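Local coordinates for glyoxalase family protein, putative (Bacillus anthracis, PDB 2QQZ) that is of unknown function but belongs to the glyoxalase/bleomycin resistance/dioxygenase superfamily, whose members include metal-dependent enzymes and drug-binding resistance proteins, at residues E24-R27 with A28-E32; K41-E44 with L45-R48; D84-K87 with Q88-K92; H101-P104 with D105-R108. All coordinates share one frame; numbering follows the deposited sequence. Where two conformers were deposited one is given.

Interaction 1: residues E24-R27 with A28-E32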
loop_
_atom_site.group_PDB
_atom_site.type_symbol
_atom_site.label_atom_id
_atom_site.label_comp_id
_atom_site.label_asym_id
_atom_site.label_seq_id
_atom_site.Cartn_x
_atom_site.Cartn_y
_atom_site.Cartn_z
ATOM N N GLU A 24 -17.088 11.795 4.759
ATOM C CA GLU A 24 -17.064 13.205 4.361
ATOM C C GLU A 24 -15.614 13.734 4.337
ATOM O O GLU A 24 -15.143 14.291 3.318
ATOM C CB GLU A 24 -17.877 14.033 5.339
ATOM C CG GLU A 24 -18.917 14.921 4.731
ATOM C CD GLU A 24 -19.702 15.645 5.824
ATOM O OE1 GLU A 24 -19.088 15.906 6.897
ATOM O OE2 GLU A 24 -20.923 15.933 5.637
ATOM N N GLU A 25 -14.922 13.529 5.456
ATOM C CA GLU A 25 -13.510 13.932 5.603
ATOM C C GLU A 25 -12.578 13.237 4.613
ATOM O O GLU A 25 -11.645 13.846 4.095
ATOM C CB GLU A 25 -13.025 13.686 7.027
ATOM C CG GLU A 25 -13.325 14.812 7.937
ATOM C CD GLU A 25 -12.544 14.706 9.232
ATOM O OE1 GLU A 25 -11.724 15.621 9.515
ATOM O OE2 GLU A 25 -12.735 13.693 9.953
ATOM N N ALA A 26 -12.833 11.969 4.327
ATOM C CA ALA A 26 -12.024 11.228 3.363
ATOM C C ALA A 26 -12.183 11.818 1.938
ATOM O O ALA A 26 -11.177 12.019 1.211
ATOM C CB ALA A 26 -12.415 9.741 3.378
ATOM N N ARG A 27 -13.440 12.103 1.545
ATOM C CA ARG A 27 -13.716 12.718 0.248
ATOM C C ARG A 27 -13.109 14.111 0.192
ATOM O O ARG A 27 -12.520 14.476 -0.826
ATOM C CB ARG A 27 -15.227 12.728 -0.083
ATOM C CG ARG A 27 -15.793 11.322 -0.089
ATOM C CD ARG A 27 -17.138 11.120 -0.713
ATOM N NE ARG A 27 -18.201 10.961 0.249
ATOM C CZ ARG A 27 -18.952 9.870 0.431
ATOM N NH1 ARG A 27 -19.905 9.933 1.344
ATOM N NH2 ARG A 27 -18.783 8.750 -0.281
ATOM N N ALA A 28 -13.222 14.881 1.278
ATOM C CA ALA A 28 -12.616 16.204 1.294
ATOM C C ALA A 28 -11.089 16.144 1.052
ATOM O O ALA A 28 -10.530 16.989 0.327
ATOM C CB ALA A 28 -12.976 16.974 2.590
ATOM N N PHE A 29 -10.413 15.136 1.604
ATOM C CA PHE A 29 -8.980 15.085 1.488
ATOM C C PHE A 29 -8.506 14.315 0.242
ATOM O O PHE A 29 -7.829 14.902 -0.631
ATOM C CB PHE A 29 -8.345 14.509 2.755
ATOM C CG PHE A 29 -6.843 14.391 2.675
ATOM C CD1 PHE A 29 -6.017 15.486 3.017
ATOM C CD2 PHE A 29 -6.260 13.195 2.270
ATOM C CE1 PHE A 29 -4.629 15.356 2.971
ATOM C CE2 PHE A 29 -4.871 13.059 2.226
ATOM C CZ PHE A 29 -4.069 14.159 2.573
ATOM N N TYR A 30 -8.901 13.045 0.125
ATOM C CA TYR A 30 -8.445 12.216 -0.981
ATOM C C TYR A 30 -8.967 12.679 -2.331
ATOM O O TYR A 30 -8.249 12.608 -3.356
ATOM C CB TYR A 30 -8.782 10.729 -0.721
ATOM C CG TYR A 30 -7.890 10.127 0.315
ATOM C CD1 TYR A 30 -6.575 9.723 0.002
ATOM C CD2 TYR A 30 -8.345 9.968 1.627
ATOM C CE1 TYR A 30 -5.737 9.185 0.982
ATOM C CE2 TYR A 30 -7.507 9.443 2.623
ATOM C CZ TYR A 30 -6.196 9.056 2.287
ATOM O OH TYR A 30 -5.359 8.494 3.244
ATOM N N GLY A 31 -10.207 13.173 -2.313
ATOM C CA GLY A 31 -10.885 13.616 -3.494
ATOM C C GLY A 31 -10.589 15.071 -3.774
ATOM O O GLY A 31 -9.947 15.381 -4.782
ATOM N N GLU A 32 -11.044 15.971 -2.914
ATOM C CA GLU A 32 -10.883 17.386 -3.227
ATOM C C GLU A 32 -9.421 17.854 -3.138
ATOM O O GLU A 32 -8.868 18.380 -4.117
ATOM C CB GLU A 32 -11.823 18.274 -2.401
ATOM C CG GLU A 32 -13.234 18.421 -2.988
ATOM C CD GLU A 32 -13.257 18.919 -4.440
ATOM O OE1 GLU A 32 -12.916 20.090 -4.723
ATOM O OE2 GLU A 32 -13.636 18.113 -5.304
#
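Ala-28 N donates to Glu-24 O and Phe-29 N to Glu-25 O, the usual i to i+4 bonds of a helix. The tightest of the run joins Tyr-30 N to Ala-26 O at 2.7 Å. One residue later the spacing changes: Arg-27 O accepts a weak bond from Gly-31 N and a straighter one from Glu-32 N, 3.0 Å away with an N-H...O angle of 157°. The i+5 partner makes this a wider pi-type turn, and Gly-31, which has no side chain, sits within it close to Arg-27 O. The turn lies on helix 23-33, which runs between strands 8-18 and 37-39 and packs on strands 51-55 and 58-64, an arrangement consistent with the βαβββ topology of glyoxalase-family proteins.

Apolar contact falls on the inward side. Ala-26 CB lies 4.4 Å from Tyr-30 CD2, and the small alanine also touches Cys-51 of strand 51-55. The Tyr-30 ring, its CG anti to the carbonyl carbon (chi1 -74°), brings its edge to Ala-26 O, with CD2 3.5 Å from that oxygen; Phe-29 CD2 sits over the middle of one face. The tyrosine hydroxyl is hydrogen-bonded to Asp-113, whereas the more exposed Arg-27 sends NH2 to a salt bridge with Glu-38.

Interaction 2: residues K41-E44 with L45-R48. With SO4 (sulfate ion), chain C.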
loop_
_atom_site.group_PDB
_atom_site.type_symbol
_atom_site.label_atom_id
_atom_site.label_comp_id
_atom_site.label_asym_id
_atom_site.label_seq_id
_atom_site.Cartn_x
_atom_site.Cartn_y
_atom_site.Cartn_z
ATOM N N LYS A 41 -18.275 1.994 -4.832
ATOM C CA LYS A 41 -17.952 0.679 -4.315
ATOM C C LYS A 41 -18.954 -0.337 -4.862
ATOM O O LYS A 41 -20.084 0.050 -5.185
ATOM C CB LYS A 41 -18.035 0.690 -2.785
ATOM C CG LYS A 41 -16.957 1.483 -2.099
ATOM C CD LYS A 41 -17.086 1.355 -0.598
ATOM C CE LYS A 41 -16.589 0.009 -0.101
ATOM N NZ LYS A 41 -16.447 -0.011 1.398
ATOM N N PRO A 42 -18.566 -1.631 -4.945
ATOM C CA PRO A 42 -19.531 -2.667 -5.289
ATOM C C PRO A 42 -20.732 -2.570 -4.382
ATOM O O PRO A 42 -20.589 -2.245 -3.198
ATOM C CB PRO A 42 -18.762 -3.953 -5.003
ATOM C CG PRO A 42 -17.377 -3.606 -5.317
ATOM C CD PRO A 42 -17.221 -2.205 -4.773
ATOM N N GLU A 43 -21.914 -2.817 -4.947
ATOM C CA GLU A 43 -23.180 -2.740 -4.211
ATOM C C GLU A 43 -23.143 -3.532 -2.898
ATOM O O GLU A 43 -23.586 -3.036 -1.868
ATOM C CB GLU A 43 -24.344 -3.194 -5.125
ATOM C CG GLU A 43 -25.747 -2.654 -4.738
ATOM C CD GLU A 43 -25.761 -1.126 -4.493
ATOM O OE1 GLU A 43 -26.650 -0.630 -3.737
ATOM O OE2 GLU A 43 -24.871 -0.428 -5.044
ATOM N N GLU A 44 -22.569 -4.731 -2.922
ATOM C CA GLU A 44 -22.572 -5.643 -1.773
ATOM C C GLU A 44 -21.722 -5.136 -0.641
ATOM O O GLU A 44 -21.765 -5.692 0.461
ATOM C CB GLU A 44 -21.974 -6.987 -2.165
ATOM C CG GLU A 44 -21.940 -7.252 -3.655
ATOM C CD GLU A 44 -23.096 -8.104 -4.085
ATOM O OE1 GLU A 44 -23.636 -8.794 -3.184
ATOM O OE2 GLU A 44 -23.466 -8.095 -5.293
ATOM N N LEU A 45 -20.876 -4.152 -0.938
ATOM C CA LEU A 45 -19.922 -3.608 0.032
ATOM C C LEU A 45 -20.311 -2.221 0.548
ATOM O O LEU A 45 -19.635 -1.699 1.415
ATOM C CB LEU A 45 -18.483 -3.548 -0.545
ATOM C CG LEU A 45 -17.756 -4.847 -0.928
ATOM C CD1 LEU A 45 -16.300 -4.559 -1.357
ATOM C CD2 LEU A 45 -17.770 -5.841 0.204
ATOM N N LYS A 46 -21.378 -1.640 0.001
ATOM C CA LYS A 46 -21.850 -0.314 0.423
ATOM C C LYS A 46 -22.014 -0.205 1.940
ATOM O O LYS A 46 -21.563 0.785 2.558
ATOM C CB LYS A 46 -23.188 0.035 -0.232
ATOM C CG LYS A 46 -23.650 1.485 0.021
ATOM C CD LYS A 46 -25.167 1.617 -0.148
ATOM C CE LYS A 46 -25.555 2.939 -0.791
ATOM N NZ LYS A 46 -26.955 2.851 -1.308
ATOM N N LYS A 47 -22.658 -1.227 2.518
ATOM C CA LYS A 47 -23.061 -1.192 3.914
ATOM C C LYS A 47 -21.884 -1.163 4.902
ATOM O O LYS A 47 -22.051 -0.810 6.082
ATOM C CB LYS A 47 -24.007 -2.348 4.214
ATOM C CG LYS A 47 -25.444 -2.186 3.623
ATOM C CD LYS A 47 -25.870 -0.719 3.254
ATOM C CE LYS A 47 -26.238 0.152 4.487
ATOM N NZ LYS A 47 -27.436 -0.362 5.204
ATOM N N ARG A 48 -20.690 -1.489 4.393
ATOM C CA ARG A 48 -19.470 -1.468 5.180
ATOM C C ARG A 48 -18.946 -0.042 5.408
ATOM O O ARG A 48 -18.099 0.166 6.258
ATOM C CB ARG A 48 -18.443 -2.343 4.506
ATOM C CG ARG A 48 -18.805 -3.817 4.623
ATOM C CD ARG A 48 -17.986 -4.682 3.663
ATOM N NE ARG A 48 -16.558 -4.450 3.843
ATOM C CZ ARG A 48 -15.740 -5.314 4.430
ATOM N NH1 ARG A 48 -16.205 -6.497 4.856
ATOM N NH2 ARG A 48 -14.456 -5.004 4.574
HETATM S S SO4 C . -13.933 -2.464 1.720
HETATM O O1 SO4 C . -13.417 -2.011 0.416
HETATM O O2 SO4 C . -15.409 -2.414 1.815
HETATM O O3 SO4 C . -13.367 -1.557 2.729
HETATM O O4 SO4 C . -13.528 -3.847 1.942
HETATM O O HOH W 1 -24.496 -2.745 0.756
#
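Leu-45 turns its side chain back over the residues before it, bringing CD1 to 4.2 Å from Pro-42 CG, while its CB rests 3.6 Å from Pro-42 O. That same carbonyl accepts a hydrogen bond from Leu-45 N at 3.0 Å, an i to i+3 bond that closes a turn. A branched apolar residue suits this buried place: Trp-52 of strand 51-55 and Arg-103 of the second subunit also pack on it.

Lys-41 reaches past Leu-45 with its aliphatic chain, CE lying 4.1 Å from Leu-45 CB. A bend at chi3 (76°) carries its ammonium group to the sulfate, where NZ donates to O2 at 2.7 Å; NZ also bonds to Gly-49 O. The turn belongs to the loop between strands 37-39 and 51-55, antiparallel neighbours in one sheet, consistent with the glyoxalase fold.

Arg-48 comes to the sulfate as well, NE donating to O2 at 3.1 Å and NH2 more weakly to O4. Two cationic side chains and the neutral indole N-H of Trp-52 thus bind the anion, which probably came from the crystallisation liquor. In the overlapping next turn, Lys-46 N bonds to Glu-43 O, and a water links that carbonyl to Lys-47 N.

Interaction 3: residues D84-K87 with Q88-K92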
loop_
_atom_site.group_PDB
_atom_site.type_symbol
_atom_site.label_atom_id
_atom_site.label_comp_id
_atom_site.label_asym_id
_atom_site.label_seq_id
_atom_site.Cartn_x
_atom_site.Cartn_y
_atom_site.Cartn_z
ATOM N N ASP A 84 6.829 19.165 -7.579
ATOM C CA ASP A 84 7.115 20.516 -7.167
ATOM C C ASP A 84 5.810 21.293 -7.049
ATOM O O ASP A 84 5.444 21.785 -5.975
ATOM C CB ASP A 84 8.112 21.189 -8.152
ATOM C CG ASP A 84 7.936 20.736 -9.667
ATOM O OD1 ASP A 84 8.067 19.522 -9.968
ATOM O OD2 ASP A 84 7.741 21.612 -10.563
ATOM N N GLU A 85 5.100 21.328 -8.165
ATOM C CA GLU A 85 3.851 22.067 -8.357
ATOM C C GLU A 85 2.698 21.428 -7.543
ATOM O O GLU A 85 1.834 22.125 -6.999
ATOM C CB GLU A 85 3.529 22.089 -9.847
ATOM C CG GLU A 85 2.348 22.930 -10.198
ATOM C CD GLU A 85 1.855 22.702 -11.643
ATOM O OE1 GLU A 85 2.701 22.711 -12.580
ATOM O OE2 GLU A 85 0.620 22.524 -11.834
ATOM N N PHE A 86 2.685 20.100 -7.466
ATOM C CA PHE A 86 1.689 19.412 -6.635
ATOM C C PHE A 86 1.845 19.841 -5.190
ATOM O O PHE A 86 0.856 20.204 -4.547
ATOM C CB PHE A 86 1.868 17.918 -6.763
ATOM C CG PHE A 86 0.980 17.101 -5.869
ATOM C CD1 PHE A 86 -0.404 17.123 -6.036
ATOM C CD2 PHE A 86 1.540 16.237 -4.927
ATOM C CE1 PHE A 86 -1.232 16.327 -5.257
ATOM C CE2 PHE A 86 0.734 15.438 -4.153
ATOM C CZ PHE A 86 -0.664 15.481 -4.328
ATOM N N LYS A 87 3.080 19.795 -4.686
ATOM C CA LYS A 87 3.381 20.188 -3.310
ATOM C C LYS A 87 2.947 21.638 -2.972
ATOM O O LYS A 87 2.343 21.863 -1.907
ATOM C CB LYS A 87 4.875 20.031 -3.012
ATOM C CG LYS A 87 5.215 20.256 -1.512
ATOM C CD LYS A 87 6.609 19.765 -1.212
ATOM C CE LYS A 87 7.571 20.893 -1.282
ATOM N NZ LYS A 87 8.866 20.492 -0.675
ATOM N N GLN A 88 3.233 22.598 -3.843
ATOM C CA GLN A 88 2.778 23.961 -3.594
ATOM C C GLN A 88 1.260 24.116 -3.673
ATOM O O GLN A 88 0.715 25.027 -3.054
ATOM C CB GLN A 88 3.463 24.980 -4.517
ATOM C CG GLN A 88 4.910 25.250 -4.165
ATOM C CD GLN A 88 5.144 25.500 -2.682
ATOM O OE1 GLN A 88 4.418 26.261 -2.028
ATOM N NE2 GLN A 88 6.177 24.870 -2.150
ATOM N N GLU A 89 0.577 23.246 -4.425
ATOM C CA GLU A 89 -0.898 23.249 -4.416
ATOM C C GLU A 89 -1.462 22.727 -3.077
ATOM O O GLU A 89 -2.533 23.172 -2.625
ATOM C CB GLU A 89 -1.498 22.451 -5.576
ATOM C CG GLU A 89 -1.306 23.039 -6.939
ATOM C CD GLU A 89 -1.619 24.540 -7.001
ATOM O OE1 GLU A 89 -2.807 24.894 -6.879
ATOM O OE2 GLU A 89 -0.677 25.354 -7.165
ATOM N N LEU A 90 -0.756 21.793 -2.447
ATOM C CA LEU A 90 -1.167 21.305 -1.143
ATOM C C LEU A 90 -0.903 22.357 -0.065
ATOM O O LEU A 90 -1.746 22.607 0.790
ATOM C CB LEU A 90 -0.490 19.967 -0.793
ATOM C CG LEU A 90 -0.798 18.746 -1.684
ATOM C CD1 LEU A 90 -0.140 17.497 -1.099
ATOM C CD2 LEU A 90 -2.297 18.500 -1.955
ATOM N N ILE A 91 0.264 22.979 -0.104
ATOM C CA ILE A 91 0.586 24.046 0.833
ATOM C C ILE A 91 -0.475 25.175 0.682
ATOM O O ILE A 91 -1.104 25.569 1.657
ATOM C CB ILE A 91 2.030 24.535 0.632
ATOM C CG1 ILE A 91 3.015 23.483 1.162
ATOM C CG2 ILE A 91 2.246 25.906 1.302
ATOM C CD1 ILE A 91 4.428 23.680 0.671
ATOM N N LYS A 92 -0.739 25.618 -0.546
ATOM C CA LYS A 92 -1.810 26.612 -0.803
ATOM C C LYS A 92 -3.107 26.304 -0.015
ATOM O O LYS A 92 -3.776 27.212 0.480
ATOM C CB LYS A 92 -2.128 26.677 -2.295
ATOM C CG LYS A 92 -2.090 28.038 -2.895
ATOM C CD LYS A 92 -2.047 27.924 -4.432
ATOM C CE LYS A 92 -3.463 27.908 -5.052
ATOM N NZ LYS A 92 -4.078 29.309 -5.133
#
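Phe-86 and Leu-90, one helical turn apart, meet across one face of the aromatic ring. Phe-86 swings its ring out with CG opposite the backbone N (chi1 175°), and the leucine crosses that ring at a slant. Leu-90 takes the other common helix conformation, CG anti to the carbonyl carbon (chi1 -63°), which sets its fork against the ring: CD1 makes an off-centre CH-pi contact, 4.2 Å from the Phe-86 centroid and 29° off the normal, while CD2 approaches CE1. Both suit the buried side of the helix, where Phe-109 touches each of them and Phe-121 meets the Phe-86 ring edge-to-face.

Lys-87 and Ile-91 lie side by side and point the same way, Lys-87 CG being 4.1 Å from Ile-91 CD1. The lysine thus lends its methylenes to the isoleucine, and its chain runs on to a salt bridge between NZ and Asp-99.

Glu-89 CG, beside its own backbone N, lies 3.3 Å from Glu-85 O; a bend at chi2 then turns the carboxylate. The carboxylate of Glu-85 is held by Lys-82 and by Arg-5 and Tyr-7 of the second subunit. Beneath the side chains, Ile-91 N donates to Lys-87 O at 3.0 Å, the straightest of the bonds between 84-87 and 88-92. The arrangement is that of an amphipathic helix laid against a sheet, here helix 83-92 against the sheet that holds strand 106-112, consistent with the glyoxalase fold.

Interaction 4: residues H101-P104 with D105-R108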
loop_
_atom_site.group_PDB
_atom_site.type_symbol
_atom_site.label_atom_id
_atom_site.label_comp_id
_atom_site.label_asym_id
_atom_site.label_seq_id
_atom_site.Cartn_x
_atom_site.Cartn_y
_atom_site.Cartn_z
ATOM N N HIS A 101 14.817 13.964 2.291
ATOM C CA HIS A 101 15.923 14.110 1.383
ATOM C C HIS A 101 16.869 12.937 1.402
ATOM O O HIS A 101 17.955 13.052 0.865
ATOM C CB HIS A 101 16.698 15.415 1.705
ATOM C CG HIS A 101 15.820 16.621 1.678
ATOM N ND1 HIS A 101 15.453 17.240 0.505
ATOM C CD2 HIS A 101 15.175 17.281 2.666
ATOM C CE1 HIS A 101 14.633 18.238 0.772
ATOM N NE2 HIS A 101 14.451 18.290 2.075
ATOM N N ALA A 102 16.483 11.817 2.004
ATOM C CA ALA A 102 17.465 10.747 2.220
ATOM C C ALA A 102 17.782 9.968 0.941
ATOM O O ALA A 102 18.854 9.435 0.797
ATOM C CB ALA A 102 17.011 9.817 3.344
ATOM N N ARG A 103 16.848 9.965 -0.009
ATOM C CA ARG A 103 16.951 9.196 -1.249
ATOM C C ARG A 103 17.140 10.245 -2.364
ATOM O O ARG A 103 16.177 10.901 -2.773
ATOM C CB ARG A 103 15.657 8.370 -1.389
ATOM C CG ARG A 103 15.771 7.183 -2.305
ATOM C CD ARG A 103 14.426 6.501 -2.531
ATOM N NE ARG A 103 14.492 5.853 -3.838
ATOM C CZ ARG A 103 13.523 5.185 -4.397
ATOM N NH1 ARG A 103 12.338 5.042 -3.787
ATOM N NH2 ARG A 103 13.746 4.659 -5.594
ATOM N N PRO A 104 18.383 10.440 -2.834
ATOM C CA PRO A 104 18.775 11.641 -3.630
ATOM C C PRO A 104 18.379 11.625 -5.128
ATOM O O PRO A 104 18.438 12.661 -5.786
ATOM C CB PRO A 104 20.310 11.710 -3.460
ATOM C CG PRO A 104 20.737 10.280 -3.240
ATOM C CD PRO A 104 19.508 9.500 -2.661
ATOM N N ASP A 105 18.009 10.435 -5.600
ATOM C CA ASP A 105 17.476 10.164 -6.940
ATOM C C ASP A 105 15.955 10.487 -7.046
ATOM O O ASP A 105 15.365 10.481 -8.140
ATOM C CB ASP A 105 17.729 8.675 -7.290
ATOM C CG ASP A 105 17.467 7.719 -6.103
ATOM O OD1 ASP A 105 18.074 7.907 -5.025
ATOM O OD2 ASP A 105 16.659 6.759 -6.249
ATOM N N VAL A 106 15.340 10.788 -5.906
ATOM C CA VAL A 106 13.895 10.949 -5.806
ATOM C C VAL A 106 13.525 12.172 -4.963
ATOM O O VAL A 106 14.099 12.444 -3.909
ATOM C CB VAL A 106 13.221 9.665 -5.244
ATOM C CG1 VAL A 106 11.755 9.881 -5.009
ATOM C CG2 VAL A 106 13.357 8.474 -6.219
ATOM N N ILE A 107 12.538 12.919 -5.416
ATOM C CA ILE A 107 11.985 13.985 -4.618
ATOM C C ILE A 107 10.789 13.385 -3.948
ATOM O O ILE A 107 9.996 12.668 -4.586
ATOM C CB ILE A 107 11.542 15.183 -5.515
ATOM C CG1 ILE A 107 12.763 15.720 -6.263
ATOM C CG2 ILE A 107 10.825 16.291 -4.685
ATOM C CD1 ILE A 107 12.474 16.845 -7.284
ATOM N N ARG A 108 10.601 13.677 -2.673
ATOM C CA ARG A 108 9.447 13.094 -2.010
ATOM C C ARG A 108 9.119 13.780 -0.712
ATOM O O ARG A 108 9.951 14.464 -0.112
ATOM C CB ARG A 108 9.710 11.616 -1.769
ATOM C CG ARG A 108 10.754 11.353 -0.726
ATOM C CD ARG A 108 10.946 9.890 -0.614
ATOM N NE ARG A 108 12.069 9.674 0.315
ATOM C CZ ARG A 108 12.395 8.511 0.878
ATOM N NH1 ARG A 108 11.701 7.405 0.614
ATOM N NH2 ARG A 108 13.442 8.470 1.685
HETATM O O HOH W 2 14.482 11.592 -0.849
HETATM O O HOH W 3 10.289 6.982 -2.419
#
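Arg-103 and Asp-105, in the aspartate conformer described, form a long and tentative salt bridge, Arg-103 NE to Asp-105 OD2 at 3.4 Å, and the hydrogen bond within it is weak. The carboxylate oxygen comes to the edge of the guanidinium, near its plane, though the two planes are turned 53° apart. In this conformer Asp-105 reaches back because its CG lies between the backbone N and the carbonyl carbon (chi1 41°), which also brings OD1 to 3.2 Å from Pro-104 CD.

The backbone hydrogen bond is Val-106 N to Arg-103 O, 3.2 Å, closing a type I beta turn. Pro-104 suits the second position, where its ring holds phi near the value required. The turn ends the connection from strand 98-100 and opens strand 106-112, antiparallel neighbours in a sheet completed by strands 118-124 and 76-80, consistent with a glyoxalase fold.

Apolar groups lie against one face of each guanidinium. Val-106 CG2 sits over that of Arg-103, 3.7 Å from NE, and Arg-103 CB over that of Arg-108, 3.8 Å from NH2. Ala-102 CB approaches the second group at its edge. Arg-108 is buried, and its charge is answered by a salt bridge from NH2 to Asp-100.

Water also bridges the two segments. One molecule donates to Arg-103 O at 2.7 Å and accepts a weak bond from Arg-108 NE; another accepts weak bonds from NH1 of both arginines.

How the interactions relate
Interactions 1 and 3 lie on helices 23-33 and 83-92, with centres about 17 Å apart and nearest atoms about 6 Å apart. Interactions 2 and 4 occupy similarly placed connections, 37-39 to 51-55 and 98-100 to 106-112. Within one chain their centres are about 39 Å apart, on opposite sides of the chain's centre, yet the dimer brings them together: Arg-103 and Pro-104 of one subunit pack on Pro-42, Glu-44 and Leu-45 of the other, and Ala-102 on Arg-48, which binds the sulfate. The anion site of interaction 2 therefore lies close to the subunit interface, to which interaction 3 also contributes through Glu-85 and Phe-86.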